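Local coordinates for minor capsid protein (Cafeteriavirus-dependent mavirus, PDB 6G42), which forms the penton of the virophage capsid, a single jelly-roll protein that assembles as a pentamer, presumably at the vertices of the shell, at residues C[48-59]-C[295-306]. Sequence-based numbering, arbitrary orientation.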
loop_
_atom_site.group_PDB
_atom_site.type_symbol
_atom_site.label_atom_id
_atom_site.label_comp_id
_atom_site.label_asym_id
_atom_site.label_seq_id
_atom_site.Cartn_x
_atom_site.Cartn_y
_atom_site.Cartn_z
ATOM N N ASN C 48 27.667 8.848 -26.190
ATOM C CA ASN C 48 27.055 9.819 -25.271
ATOM C C ASN C 48 26.296 9.083 -24.172
ATOM O O ASN C 48 25.670 8.054 -24.434
ATOM C CB ASN C 48 26.081 10.732 -26.018
ATOM C CG ASN C 48 26.781 11.728 -26.921
ATOM O OD1 ASN C 48 27.891 12.181 -26.632
ATOM N ND2 ASN C 48 26.125 12.088 -28.015
ATOM N N TYR C 49 26.325 9.636 -22.960
ATOM C CA TYR C 49 25.758 8.976 -21.779
ATOM C C TYR C 49 24.789 9.835 -20.977
ATOM O O TYR C 49 24.911 11.058 -20.920
ATOM C CB TYR C 49 26.874 8.536 -20.842
ATOM C CG TYR C 49 27.775 7.478 -21.416
ATOM C CD1 TYR C 49 28.837 7.821 -22.249
ATOM C CD2 TYR C 49 27.576 6.130 -21.124
ATOM C CE1 TYR C 49 29.677 6.850 -22.777
ATOM C CE2 TYR C 49 28.412 5.150 -21.645
ATOM C CZ TYR C 49 29.462 5.516 -22.470
ATOM O OH TYR C 49 30.296 4.557 -22.987
ATOM N N LEU C 50 23.829 9.153 -20.357
ATOM C CA LEU C 50 22.976 9.722 -19.323
ATOM C C LEU C 50 23.421 9.152 -17.986
ATOM O O LEU C 50 23.899 8.028 -17.931
ATOM C CB LEU C 50 21.518 9.347 -19.574
ATOM C CG LEU C 50 20.905 9.783 -20.904
ATOM C CD1 LEU C 50 19.523 9.168 -21.052
ATOM C CD2 LEU C 50 20.827 11.301 -21.006
ATOM N N LEU C 51 23.265 9.936 -16.925
ATOM C CA LEU C 51 23.529 9.500 -15.553
ATOM C C LEU C 51 22.227 9.456 -14.751
ATOM O O LEU C 51 21.466 10.433 -14.732
ATOM C CB LEU C 51 24.496 10.460 -14.863
ATOM C CG LEU C 51 24.672 10.322 -13.344
ATOM C CD1 LEU C 51 25.332 8.999 -12.984
ATOM C CD2 LEU C 51 25.498 11.477 -12.825
ATOM N N ILE C 52 22.008 8.336 -14.062
ATOM C CA ILE C 52 20.902 8.194 -13.107
ATOM C C ILE C 52 21.386 7.485 -11.841
ATOM O O ILE C 52 22.140 6.507 -11.913
ATOM C CB ILE C 52 19.679 7.468 -13.726
ATOM C CG1 ILE C 52 18.523 7.389 -12.728
ATOM C CG2 ILE C 52 20.025 6.066 -14.214
ATOM C CD1 ILE C 52 17.184 7.168 -13.401
ATOM N N VAL C 53 20.964 8.010 -10.689
ATOM C CA VAL C 53 21.242 7.401 -9.395
ATOM C C VAL C 53 20.198 6.306 -9.190
ATOM O O VAL C 53 19.042 6.598 -8.886
ATOM C CB VAL C 53 21.191 8.446 -8.255
ATOM C CG1 VAL C 53 21.442 7.804 -6.888
ATOM C CG2 VAL C 53 22.211 9.550 -8.514
ATOM N N GLU C 54 20.616 5.055 -9.381
ATOM C CA GLU C 54 19.743 3.885 -9.219
ATOM C C GLU C 54 19.300 3.688 -7.755
ATOM O O GLU C 54 18.115 3.498 -7.478
ATOM C CB GLU C 54 20.468 2.630 -9.726
ATOM C CG GLU C 54 19.709 1.300 -9.620
ATOM C CD GLU C 54 18.548 1.164 -10.594
ATOM O OE1 GLU C 54 18.403 2.021 -11.506
ATOM O OE2 GLU C 54 17.778 0.179 -10.449
ATOM N N GLU C 55 20.254 3.740 -6.831
ATOM C CA GLU C 55 19.993 3.382 -5.438
ATOM C C GLU C 55 21.012 4.000 -4.484
ATOM O O GLU C 55 22.200 4.086 -4.800
ATOM C CB GLU C 55 19.976 1.850 -5.331
ATOM C CG GLU C 55 20.169 1.219 -3.956
ATOM C CD GLU C 55 20.052 -0.306 -3.991
ATOM O OE1 GLU C 55 20.409 -0.916 -5.029
ATOM O OE2 GLU C 55 19.618 -0.902 -2.979
ATOM N N PHE C 56 20.528 4.457 -3.330
ATOM C CA PHE C 56 21.399 4.752 -2.193
ATOM C C PHE C 56 20.793 4.278 -0.871
ATOM O O PHE C 56 19.604 3.955 -0.800
ATOM C CB PHE C 56 21.834 6.233 -2.145
ATOM C CG PHE C 56 20.737 7.215 -1.813
ATOM C CD1 PHE C 56 20.330 7.416 -0.496
ATOM C CD2 PHE C 56 20.169 8.001 -2.809
ATOM C CE1 PHE C 56 19.339 8.339 -0.189
ATOM C CE2 PHE C 56 19.185 8.932 -2.507
ATOM C CZ PHE C 56 18.769 9.102 -1.196
ATOM N N HIS C 57 21.638 4.231 0.156
ATOM C CA HIS C 57 21.229 3.847 1.508
ATOM C C HIS C 57 22.019 4.642 2.549
ATOM O O HIS C 57 23.235 4.537 2.616
ATOM C CB HIS C 57 21.422 2.340 1.700
ATOM C CG HIS C 57 20.738 1.770 2.908
ATOM N ND1 HIS C 57 19.685 2.384 3.551
ATOM C CD2 HIS C 57 20.942 0.607 3.565
ATOM C CE1 HIS C 57 19.285 1.632 4.559
ATOM N NE2 HIS C 57 20.031 0.548 4.590
ATOM N N LEU C 58 21.319 5.461 3.328
ATOM C CA LEU C 58 21.933 6.271 4.379
ATOM C C LEU C 58 21.669 5.557 5.699
ATOM O O LEU C 58 20.691 5.835 6.397
ATOM C CB LEU C 58 21.358 7.696 4.384
ATOM C CG LEU C 58 21.168 8.363 3.015
ATOM C CD1 LEU C 58 20.578 9.751 3.185
ATOM C CD2 LEU C 58 22.461 8.430 2.213
ATOM N N HIS C 59 22.544 4.609 6.017
ATOM C CA HIS C 59 22.310 3.694 7.131
ATOM C C HIS C 59 22.947 4.143 8.434
ATOM O O HIS C 59 24.161 4.197 8.543
ATOM C CB HIS C 59 22.823 2.312 6.756
ATOM C CG HIS C 59 22.350 1.232 7.664
ATOM N ND1 HIS C 59 21.040 1.125 8.072
ATOM C CD2 HIS C 59 23.012 0.199 8.233
ATOM C CE1 HIS C 59 20.915 0.073 8.860
ATOM N NE2 HIS C 59 22.096 -0.508 8.969
ATOM N N THR C 295 27.805 4.959 10.984
ATOM C CA THR C 295 27.197 5.211 9.681
ATOM C C THR C 295 27.802 4.334 8.592
ATOM O O THR C 295 29.019 4.276 8.436
ATOM C CB THR C 295 27.359 6.694 9.262
ATOM O OG1 THR C 295 26.705 7.542 10.219
ATOM C CG2 THR C 295 26.767 6.959 7.873
ATOM N N VAL C 296 26.934 3.652 7.853
ATOM C CA VAL C 296 27.301 3.026 6.589
ATOM C C VAL C 296 26.472 3.684 5.503
ATOM O O VAL C 296 25.284 3.932 5.685
ATOM C CB VAL C 296 27.068 1.505 6.583
ATOM C CG1 VAL C 296 27.460 0.898 5.234
ATOM C CG2 VAL C 296 27.870 0.858 7.703
ATOM N N ILE C 297 27.121 3.976 4.382
ATOM C CA ILE C 297 26.479 4.642 3.260
ATOM C C ILE C 297 26.768 3.853 1.988
ATOM O O ILE C 297 27.914 3.533 1.713
ATOM C CB ILE C 297 26.904 6.124 3.195
ATOM C CG1 ILE C 297 26.155 6.871 4.302
ATOM C CG2 ILE C 297 26.584 6.744 1.840
ATOM C CD1 ILE C 297 26.622 8.269 4.573
ATOM N N GLN C 298 25.708 3.510 1.257
ATOM C CA GLN C 298 25.806 2.767 -0.001
ATOM C C GLN C 298 25.224 3.615 -1.118
ATOM O O GLN C 298 24.406 4.506 -0.879
ATOM C CB GLN C 298 25.070 1.436 0.086
ATOM C CG GLN C 298 25.774 0.390 0.935
ATOM C CD GLN C 298 24.861 -0.754 1.355
ATOM O OE1 GLN C 298 23.715 -0.853 0.908
ATOM N NE2 GLN C 298 25.364 -1.624 2.224
ATOM N N LEU C 299 25.653 3.320 -2.339
ATOM C CA LEU C 299 25.427 4.204 -3.478
ATOM C C LEU C 299 25.644 3.447 -4.782
ATOM O O LEU C 299 26.643 2.756 -4.942
ATOM C CB LEU C 299 26.399 5.380 -3.373
ATOM C CG LEU C 299 26.265 6.573 -4.317
ATOM C CD1 LEU C 299 26.610 7.856 -3.575
ATOM C CD2 LEU C 299 27.162 6.421 -5.538
ATOM N N LYS C 300 24.701 3.571 -5.707
ATOM C CA LYS C 300 24.779 2.874 -6.989
ATOM C C LYS C 300 24.388 3.834 -8.110
ATOM O O LYS C 300 23.301 4.412 -8.089
ATOM C CB LYS C 300 23.874 1.641 -6.983
ATOM C CG LYS C 300 24.192 0.618 -8.070
ATOM C CD LYS C 300 23.589 -0.750 -7.749
ATOM C CE LYS C 300 24.256 -1.889 -8.510
ATOM N NZ LYS C 300 23.414 -2.384 -9.629
ATOM N N LEU C 301 25.298 4.008 -9.068
ATOM C CA LEU C 301 25.103 4.906 -10.198
ATOM C C LEU C 301 24.978 4.100 -11.486
ATOM O O LEU C 301 25.514 2.995 -11.592
ATOM C CB LEU C 301 26.288 5.864 -10.311
ATOM C CG LEU C 301 26.652 6.689 -9.078
ATOM C CD1 LEU C 301 27.954 7.422 -9.323
ATOM C CD2 LEU C 301 25.559 7.685 -8.726
ATOM N N LEU C 302 24.265 4.658 -12.458
ATOM C CA LEU C 302 24.149 4.052 -13.782
ATOM C C LEU C 302 24.516 5.064 -14.858
ATOM O O LEU C 302 23.903 6.131 -14.944
ATOM C CB LEU C 302 22.727 3.542 -14.024
ATOM C CG LEU C 302 22.397 3.066 -15.446
ATOM C CD1 LEU C 302 23.298 1.907 -15.861
ATOM C CD2 LEU C 302 20.932 2.679 -15.561
ATOM N N PHE C 303 25.516 4.717 -15.666
ATOM C CA PHE C 303 25.820 5.452 -16.888
ATOM C C PHE C 303 25.204 4.668 -18.045
ATOM O O PHE C 303 25.649 3.562 -18.367
ATOM C CB PHE C 303 27.328 5.644 -17.045
ATOM C CG PHE C 303 27.944 6.466 -15.941
ATOM C CD1 PHE C 303 27.941 7.858 -16.004
ATOM C CD2 PHE C 303 28.507 5.850 -14.824
ATOM C CE1 PHE C 303 28.497 8.615 -14.983
ATOM C CE2 PHE C 303 29.063 6.601 -13.798
ATOM C CZ PHE C 303 29.059 7.986 -13.877
ATOM N N GLU C 304 24.151 5.238 -18.624
ATOM C CA GLU C 304 23.359 4.610 -19.683
ATOM C C GLU C 304 23.615 5.334 -21.011
ATOM O O GLU C 304 23.352 6.540 -21.132
ATOM C CB GLU C 304 21.874 4.675 -19.307
ATOM C CG GLU C 304 20.928 3.954 -20.256
ATOM C CD GLU C 304 19.462 4.152 -19.892
ATOM O OE1 GLU C 304 19.121 4.071 -18.690
ATOM O OE2 GLU C 304 18.643 4.391 -20.811
ATOM N N SER C 305 24.129 4.604 -22.002
ATOM C CA SER C 305 24.496 5.206 -23.289
ATOM C C SER C 305 23.266 5.456 -24.145
ATOM O O SER C 305 22.237 4.803 -23.965
ATOM C CB SER C 305 25.510 4.338 -24.051
ATOM O OG SER C 305 24.917 3.172 -24.587
ATOM N N ILE C 306 23.395 6.407 -25.070
ATOM C CA ILE C 306 22.338 6.738 -26.033
ATOM C C ILE C 306 22.868 6.368 -27.423
ATOM O O ILE C 306 22.304 6.740 -28.453
ATOM C CB ILE C 306 21.922 8.234 -25.992
ATOM C CG1 ILE C 306 22.115 8.848 -24.594
ATOM C CG2 ILE C 306 20.469 8.391 -26.437
ATOM C CD1 ILE C 306 21.876 10.347 -24.531
#
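Lys300 lies opposite a classic beta bulge, where the register shifts by one, and faces both Glu54 and Glu55. Its carbonyl O accepts weak hydrogen bonds from Glu54 N (3.0 Å) and Glu55 N (3.4 Å). Its own N gives a firmer hydrogen bond to Glu55 O, at 2.7 Å. The Lys300 side chain sets out with CG anti to the backbone N (chi1 -162°) and leads away from the bulge. Its NZ forms a salt bridge with Glu216 of a neighbouring subunit, and Trp10 gives it a cation-pi contact. Leu50 lies near the start of strand 49-59, paired with Glu304. Its N makes an almost straight hydrogen bond to Glu304 O (2.8 Å, 177° at the hydrogen), and Glu304 N returns one to Leu50 O. Leu50 CG lies 3.8 Å from Ile306 CD1, the two side chains crossing at about a right angle. Leu302, on the same face, packs CB on Ile52 CG2 at 3.7 Å. On the other face, Leu51 CD1 sits over the Phe303 ring in a CH-pi contact, 4.1 Å from the centroid. The two strands are the central pair of a four-stranded jelly-roll sheet, with strand 8-15 beside 296-305 and strand 248-264 beside 49-62. Leu299 and Leu301 pack against strand 272-281 of another sheet.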